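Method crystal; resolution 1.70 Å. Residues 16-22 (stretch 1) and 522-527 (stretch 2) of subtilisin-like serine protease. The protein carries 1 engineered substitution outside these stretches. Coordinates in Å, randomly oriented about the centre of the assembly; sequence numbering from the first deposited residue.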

# COMPACT_ATOMS: atom_id res chain seq x y z
N GLY A 16 26.08 -2.39 0.88
CA GLY A 16 24.76 -1.83 1.10
C GLY A 16 23.95 -2.62 2.12
O GLY A 16 24.51 -3.28 2.99
N TYR A 17 22.62 -2.58 2.01
CA TYR A 17 21.77 -3.31 2.94
C TYR A 17 21.08 -4.51 2.30
O TYR A 17 21.05 -4.65 1.08
CB TYR A 17 20.73 -2.37 3.57
CG TYR A 17 21.41 -1.26 4.35
CD1 TYR A 17 21.67 -0.02 3.77
CD2 TYR A 17 21.89 -1.50 5.64
CE1 TYR A 17 22.42 0.95 4.44
CE2 TYR A 17 22.64 -0.54 6.32
CZ TYR A 17 22.90 0.68 5.72
OH TYR A 17 23.68 1.61 6.36
N HIS A 18 20.54 -5.37 3.16
CA HIS A 18 19.85 -6.61 2.80
C HIS A 18 18.68 -6.39 1.84
O HIS A 18 18.15 -5.28 1.72
CB HIS A 18 19.33 -7.27 4.08
CG HIS A 18 18.97 -8.72 3.93
ND1 HIS A 18 17.97 -9.32 4.67
CD2 HIS A 18 19.51 -9.70 3.17
CE1 HIS A 18 17.91 -10.60 4.37
NE2 HIS A 18 18.83 -10.86 3.46
N ILE A 19 18.30 -7.46 1.15
CA ILE A 19 17.20 -7.39 0.21
C ILE A 19 15.93 -7.07 1.00
O ILE A 19 15.77 -7.50 2.15
CB ILE A 19 17.08 -8.74 -0.55
CG1 ILE A 19 15.90 -8.71 -1.52
CG2 ILE A 19 16.95 -9.86 0.43
CD1 ILE A 19 14.59 -9.10 -0.90
N LEU A 20 15.02 -6.31 0.39
CA LEU A 20 13.79 -5.91 1.05
C LEU A 20 12.71 -6.99 0.93
O LEU A 20 12.19 -7.24 -0.16
CB LEU A 20 13.29 -4.61 0.42
CG LEU A 20 12.35 -3.71 1.24
CD1 LEU A 20 12.06 -2.43 0.44
CD2 LEU A 20 11.07 -4.43 1.56
N PHE A 21 12.40 -7.64 2.05
CA PHE A 21 11.37 -8.67 2.07
C PHE A 21 10.10 -8.13 2.69
O PHE A 21 10.16 -7.43 3.71
CB PHE A 21 11.81 -9.88 2.89
CG PHE A 21 12.77 -10.79 2.19
CD1 PHE A 21 14.09 -10.90 2.63
CD2 PHE A 21 12.34 -11.58 1.13
CE1 PHE A 21 14.97 -11.81 2.01
CE2 PHE A 21 13.21 -12.48 0.51
CZ PHE A 21 14.53 -12.60 0.96
N GLY A 22 8.96 -8.44 2.09
CA GLY A 22 7.70 -7.97 2.65
C GLY A 22 7.41 -8.69 3.96
O GLY A 22 7.65 -9.90 4.08
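Stretch 2, residues 522-527: GGYAIA

Stretch 2 lies on stretch 1 as a small loop-on-loop contact, built from van der Waals packing and one bridging water, with no direct hydrogen bond between the two segments. The pieces are far apart in sequence, any touching pair being at least 503 positions apart, and together bury 328 Å². Gly 523 to Ile 526 runs at 113° to the direction of Tyr 17 to Phe 21, so the segments cross steeply, and no hydrogen bond pairs them as strands. Stretch 2 has no regular secondary structure: Gly 523 turns through positive phi (86/35), Tyr 524 follows at -102/-36, Ala 525 is extended at -75/164, and Ile 526 returns to -70/-44. The nearest CA pairs are His 18 CA to Ile 526 CA, 5.6 Å, and Phe 21 CA to Tyr 524 CA, 6.0 Å. Ile 526 gives up the most surface. Its CA-to-CB bond points sideways, but with both chi angles in m the end of the side chain comes nearer, placing CD1 3.2 Å from His 18 O, 3.7 Å from Ile 19 O and 4.0 Å from His 18 CB; its CG2 lies 4.5 Å from Tyr 17 CB. The His 18 ring meets Ala 525 O at its edge, with His 18 ND1 3.5 Å from Ala 525 O. At Gly 523 a CB would be jammed against the preceding carbonyl oxygen, so this conformation calls for glycine. Phe 21 turns its ring edge to the Tyr 524 carbonyl, CD1 lying 3.3 Å from Tyr 524 O and 4.4 Å from Tyr 524 CB. Water 1 ties the backbones together: it donates to Ile 19 O (2.8 Å from the water O) and Tyr 524 O (2.7 Å from the water O) and accepts from Phe 21 N (2.9 Å from the water O).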

# COMPACT_ATOMS: atom_id res chain seq x y z
N GLY A 522 14.72 -15.09 11.26
CA GLY A 522 14.80 -15.84 10.02
C GLY A 522 15.80 -15.20 9.09
O GLY A 522 16.31 -15.84 8.16
N GLY A 523 16.11 -13.94 9.35
CA GLY A 523 17.03 -13.20 8.51
C GLY A 523 16.27 -12.58 7.34
O GLY A 523 16.78 -12.48 6.23
N TYR A 524 15.03 -12.16 7.59
CA TYR A 524 14.21 -11.57 6.53
C TYR A 524 14.14 -10.04 6.59
O TYR A 524 14.09 -9.37 5.55
CB TYR A 524 12.78 -12.12 6.60
CG TYR A 524 12.71 -13.62 6.72
CD1 TYR A 524 13.42 -14.44 5.85
CD2 TYR A 524 11.93 -14.21 7.71
CE1 TYR A 524 13.37 -15.83 5.98
CE2 TYR A 524 11.87 -15.59 7.85
CZ TYR A 524 12.59 -16.40 6.99
OH TYR A 524 12.52 -17.77 7.14
N ALA A 525 14.13 -9.50 7.80
CA ALA A 525 14.07 -8.05 7.98
C ALA A 525 15.41 -7.41 7.66
O ALA A 525 16.43 -8.08 7.58
CB ALA A 525 13.65 -7.72 9.41
N ILE A 526 15.41 -6.10 7.47
CA ILE A 526 16.64 -5.40 7.17
C ILE A 526 17.53 -5.39 8.41
O ILE A 526 18.74 -5.61 8.31
CB ILE A 526 16.36 -3.95 6.78
CG1 ILE A 526 15.64 -3.91 5.43
CG2 ILE A 526 17.65 -3.16 6.74
CD1 ILE A 526 16.44 -4.52 4.28
N ALA A 527 16.91 -5.12 9.55
CA ALA A 527 17.61 -5.07 10.83
C ALA A 527 17.08 -6.20 11.69
O ALA A 527 15.89 -6.52 11.66
CB ALA A 527 17.35 -3.73 11.52
O HOH W 1 14.09 -7.01 4.32